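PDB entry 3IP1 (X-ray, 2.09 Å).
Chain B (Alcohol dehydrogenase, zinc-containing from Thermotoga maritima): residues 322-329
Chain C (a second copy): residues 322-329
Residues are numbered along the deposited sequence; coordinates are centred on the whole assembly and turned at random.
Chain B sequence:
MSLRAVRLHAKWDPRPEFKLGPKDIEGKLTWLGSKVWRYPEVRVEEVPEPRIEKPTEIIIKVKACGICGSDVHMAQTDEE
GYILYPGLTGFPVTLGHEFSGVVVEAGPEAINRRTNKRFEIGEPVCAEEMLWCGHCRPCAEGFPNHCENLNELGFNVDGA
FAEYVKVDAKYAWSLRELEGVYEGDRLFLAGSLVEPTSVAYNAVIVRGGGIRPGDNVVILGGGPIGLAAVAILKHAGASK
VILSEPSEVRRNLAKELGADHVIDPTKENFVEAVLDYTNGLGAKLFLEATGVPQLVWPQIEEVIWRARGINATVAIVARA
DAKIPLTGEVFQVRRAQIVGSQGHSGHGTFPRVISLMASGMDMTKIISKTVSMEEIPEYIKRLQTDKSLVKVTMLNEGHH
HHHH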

ATOM      1  N   ALA B 322     -29.540   7.649   8.644  1.00 43.96           N
ATOM      2  CA  ALA B 322     -29.316   9.090   8.756  1.00 42.22           C
ATOM      3  C   ALA B 322     -27.993   9.532   8.135  1.00 41.30           C
ATOM      4  O   ALA B 322     -27.007   8.784   8.167  1.00 42.04           O
ATOM      5  N   LYS B 323     -27.974  10.750   7.601  1.00 39.43           N
ATOM      6  CA  LYS B 323     -26.796  11.317   6.944  1.00 38.21           C
ATOM      7  C   LYS B 323     -25.706  11.722   7.935  1.00 37.01           C
ATOM      8  O   LYS B 323     -25.985  12.185   9.029  1.00 37.09           O
ATOM      9  N   ILE B 324     -24.459  11.574   7.528  1.00 35.18           N
ATOM     10  CA  ILE B 324     -23.346  11.968   8.369  1.00 33.71           C
ATOM     11  C   ILE B 324     -22.958  13.428   8.114  1.00 32.22           C
ATOM     12  O   ILE B 324     -22.705  13.804   6.967  1.00 31.90           O
ATOM     13  N   PRO B 325     -22.882  14.235   9.187  1.00 31.17           N
ATOM     14  CA  PRO B 325     -22.480  15.638   9.113  1.00 30.53           C
ATOM     15  C   PRO B 325     -20.966  15.778   8.908  1.00 30.01           C
ATOM     16  O   PRO B 325     -20.232  16.107   9.837  1.00 29.74           O
ATOM     17  N   LEU B 326     -20.507  15.525   7.688  1.00 29.44           N
ATOM     18  CA  LEU B 326     -19.074  15.536   7.392  1.00 29.12           C
ATOM     19  C   LEU B 326     -18.515  16.952   7.169  1.00 28.47           C
ATOM     20  O   LEU B 326     -19.044  17.723   6.345  1.00 29.10           O
ATOM     21  N   THR B 327     -17.471  17.284   7.922  1.00 27.95           N
ATOM     22  CA  THR B 327     -16.710  18.534   7.760  1.00 28.24           C
ATOM     23  C   THR B 327     -15.443  18.213   6.949  1.00 28.06           C
ATOM     24  O   THR B 327     -14.473  17.659   7.491  1.00 28.27           O
ATOM     25  N   GLY B 328     -15.473  18.521   5.654  1.00 27.90           N
ATOM     26  CA  GLY B 328     -14.347  18.252   4.743  1.00 28.32           C
ATOM     27  C   GLY B 328     -13.020  18.732   5.303  1.00 28.90           C
ATOM     28  O   GLY B 328     -12.030  17.993   5.295  1.00 29.34           O
ATOM     29  N   GLU B 329     -13.027  19.951   5.844  1.00 28.75           N
ATOM     30  CA  GLU B 329     -11.838  20.614   6.383  1.00 29.08           C
ATOM     31  C   GLU B 329     -11.093  19.778   7.435  1.00 27.81           C
ATOM     32  O   GLU B 329      -9.860  19.770   7.469  1.00 27.09           O
TER
ATOM     33  N   ALA C 322     -19.354  24.515   4.275  1.00 43.51           N
ATOM     34  CA  ALA C 322     -20.599  23.796   4.492  1.00 42.23           C
ATOM     35  C   ALA C 322     -20.388  22.305   4.758  1.00 41.47           C
ATOM     36  O   ALA C 322     -19.478  21.688   4.210  1.00 41.59           O
ATOM     37  N   LYS C 323     -21.238  21.741   5.607  1.00 39.97           N
ATOM     38  CA  LYS C 323     -21.212  20.322   5.882  1.00 38.95           C
ATOM     39  C   LYS C 323     -21.568  19.509   4.634  1.00 38.13           C
ATOM     40  O   LYS C 323     -22.307  19.968   3.749  1.00 38.19           O
ATOM     41  N   ILE C 324     -21.010  18.306   4.560  1.00 36.63           N
ATOM     42  CA  ILE C 324     -21.247  17.422   3.443  1.00 34.52           C
ATOM     43  C   ILE C 324     -22.278  16.388   3.868  1.00 33.42           C
ATOM     44  O   ILE C 324     -22.104  15.759   4.914  1.00 32.93           O
ATOM     45  N   PRO C 325     -23.352  16.206   3.056  1.00 32.31           N
ATOM     46  CA  PRO C 325     -24.382  15.209   3.379  1.00 31.41           C
ATOM     47  C   PRO C 325     -23.896  13.798   3.022  1.00 30.64           C
ATOM     48  O   PRO C 325     -24.260  13.235   1.981  1.00 30.15           O
ATOM     49  N   LEU C 326     -23.077  13.240   3.909  1.00 29.92           N
ATOM     50  CA  LEU C 326     -22.472  11.939   3.690  1.00 29.01           C
ATOM     51  C   LEU C 326     -23.409  10.770   4.000  1.00 28.77           C
ATOM     52  O   LEU C 326     -23.886  10.617   5.127  1.00 28.09           O
ATOM     53  N   THR C 327     -23.665   9.942   2.986  1.00 28.95           N
ATOM     54  CA  THR C 327     -24.390   8.689   3.184  1.00 28.97           C
ATOM     55  C   THR C 327     -23.386   7.536   3.351  1.00 28.98           C
ATOM     56  O   THR C 327     -22.794   7.069   2.369  1.00 29.06           O
ATOM     57  N   GLY C 328     -23.188   7.106   4.598  1.00 28.51           N
ATOM     58  CA  GLY C 328     -22.252   6.020   4.922  1.00 28.29           C
ATOM     59  C   GLY C 328     -22.485   4.760   4.105  1.00 28.29           C
ATOM     60  O   GLY C 328     -21.537   4.187   3.558  1.00 28.09           O
ATOM     61  N   GLU C 329     -23.754   4.352   3.997  1.00 27.76           N
ATOM     62  CA  GLU C 329     -24.140   3.140   3.255  1.00 28.01           C
ATOM     63  C   GLU C 329     -23.537   3.110   1.846  1.00 26.63           C
ATOM     64  O   GLU C 329     -23.109   2.061   1.372  1.00 26.93           O
TER

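When two copies of one short strand pair antiparallel about a proline, the register fixes which bumps meet which hollows, as chains B and C of this alcohol dehydrogenase illustrate. Pro B325 faces Pro C325 as a non-hydrogen-bonded pair, so the ladder's bonds fall to the flanking residues, a position that also suits proline, which has no N-H to give: among others, Ile B324 N donates to Leu C326 O (2.6 Å) and Ile C324 N to Leu B326 O (2.7 Å).

The prolines project to one face of the sheet, while both isoleucines and leucines share the other, where their apolar side chains meet. Each isoleucine (chi1 m, chi2 t) lies beside the opposing leucine (chi1 t, chi2 p), with Ile B324 CG2 3.8 Å from Leu C326 CD2 and Leu B326 CD2 3.9 Å from Ile C324 CG2. The leucine tips close the middle, CD2 of Leu B326 meeting CD2 of Leu C326 at 3.9 Å. Glycine supplies the hollow for each isoleucine tip: Ile B324 CD1 rests 4.2 Å from Gly C328 CA, and a CB there would sit tightly against it.

At the margins the CA-to-CB bonds of Lys B323 and Lys C323 point sideways; both side chains are m at chi1 and chi2. Lys C323 NZ donates to Thr B327 OG1 (2.9 Å), and Lys B323 CD packs 3.4 Å from Thr C327 OG1. Two waters complete the ends: one accepts from Gly C328 N and donates to Ala B322 O, the other accepts from Gly B328 N and donates to Ala C322 O.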

ATOM      1  CB  ALA B 322     -29.374   9.497  10.198  1.00 41.75           C
ATOM      2  CB  LYS B 323     -27.189  12.541   6.132  1.00 38.15           C
ATOM      3  CG  LYS B 323     -28.175  12.261   5.028  1.00 39.57           C
ATOM      4  CD  LYS B 323     -27.468  11.669   3.839  1.00 39.53           C
ATOM      5  CE  LYS B 323     -28.297  11.882   2.604  1.00 42.06           C
ATOM      6  NZ  LYS B 323     -29.139  10.696   2.372  1.00 40.81           N
ATOM      7  CB  ILE B 324     -22.136  11.046   8.138  1.00 33.79           C
ATOM      8  CG1 ILE B 324     -22.437   9.643   8.655  1.00 33.85           C
ATOM      9  CG2 ILE B 324     -20.877  11.604   8.805  1.00 33.02           C
ATOM     10  CD1 ILE B 324     -21.477   8.602   8.081  1.00 34.90           C
ATOM     11  CB  PRO B 325     -22.913  16.198  10.472  1.00 30.91           C
ATOM     12  CG  PRO B 325     -22.801  15.023  11.421  1.00 30.90           C
ATOM     13  CD  PRO B 325     -23.108  13.789  10.580  1.00 31.51           C
ATOM     14  CB  LEU B 326     -18.793  14.646   6.184  1.00 28.33           C
ATOM     15  CG  LEU B 326     -17.414  14.672   5.533  1.00 28.98           C
ATOM     16  CD1 LEU B 326     -16.380  14.073   6.460  1.00 28.65           C
ATOM     17  CD2 LEU B 326     -17.491  13.861   4.224  1.00 28.88           C
ATOM     18  CB  THR B 327     -16.294  19.126   9.133  1.00 28.36           C
ATOM     19  OG1 THR B 327     -17.427  19.168  10.007  1.00 29.81           O
ATOM     20  CG2 THR B 327     -15.708  20.545   9.002  1.00 28.38           C
ATOM     21  CB  GLU B 329     -12.234  21.980   6.973  1.00 29.07           C
ATOM     22  CG  GLU B 329     -11.064  22.858   7.393  1.00 34.36           C
ATOM     23  CD  GLU B 329     -11.485  24.098   8.199  1.00 40.30           C
ATOM     24  OE1 GLU B 329     -12.663  24.223   8.617  1.00 43.19           O
ATOM     25  OE2 GLU B 329     -10.615  24.954   8.425  1.00 44.69           O
TER
ATOM     26  CB  ALA C 322     -21.527  24.003   3.325  1.00 42.05           C
ATOM     27  CB  LYS C 323     -22.133  19.984   7.054  1.00 38.89           C
ATOM     28  CG  LYS C 323     -21.771  20.721   8.357  1.00 39.84           C
ATOM     29  CD  LYS C 323     -20.552  20.119   9.084  1.00 40.94           C
ATOM     30  CE  LYS C 323     -20.404  20.650  10.524  1.00 39.55           C
ATOM     31  NZ  LYS C 323     -19.115  21.384  10.693  1.00 38.97           N
ATOM     32  CB  ILE C 324     -19.929  16.762   3.002  1.00 35.01           C
ATOM     33  CG1 ILE C 324     -19.024  17.822   2.363  1.00 35.07           C
ATOM     34  CG2 ILE C 324     -20.191  15.584   2.046  1.00 34.12           C
ATOM     35  CD1 ILE C 324     -17.570  17.469   2.365  1.00 36.08           C
ATOM     36  CB  PRO C 325     -25.588  15.628   2.518  1.00 30.97           C
ATOM     37  CG  PRO C 325     -24.981  16.384   1.352  1.00 31.26           C
ATOM     38  CD  PRO C 325     -23.586  16.840   1.739  1.00 31.70           C
ATOM     39  CB  LEU C 326     -21.179  11.842   4.495  1.00 28.86           C
ATOM     40  CG  LEU C 326     -20.466  10.483   4.535  1.00 28.18           C
ATOM     41  CD1 LEU C 326     -20.050  10.045   3.153  1.00 23.68           C
ATOM     42  CD2 LEU C 326     -19.274  10.571   5.477  1.00 27.24           C
ATOM     43  CB  THR C 327     -25.354   8.389   2.019  1.00 29.57           C
ATOM     44  OG1 THR C 327     -25.938   9.610   1.554  1.00 29.40           O
ATOM     45  CG2 THR C 327     -26.463   7.412   2.457  1.00 28.70           C
ATOM     46  CB  GLU C 329     -25.682   3.014   3.171  1.00 28.56           C
ATOM     47  CG  GLU C 329     -26.145   1.704   2.559  1.00 32.44           C
ATOM     48  CD  GLU C 329     -27.631   1.680   2.188  1.00 39.57           C
ATOM     49  OE1 GLU C 329     -28.356   2.677   2.423  1.00 41.11           O
ATOM     50  OE2 GLU C 329     -28.075   0.646   1.644  1.00 42.72           O
TER
HETATM   51  O   HOH W   1     -24.696   7.218   7.019  1.00 30.89           O
HETATM   52  O   HOH W   2     -17.031  20.325   4.413  1.00 32.71           O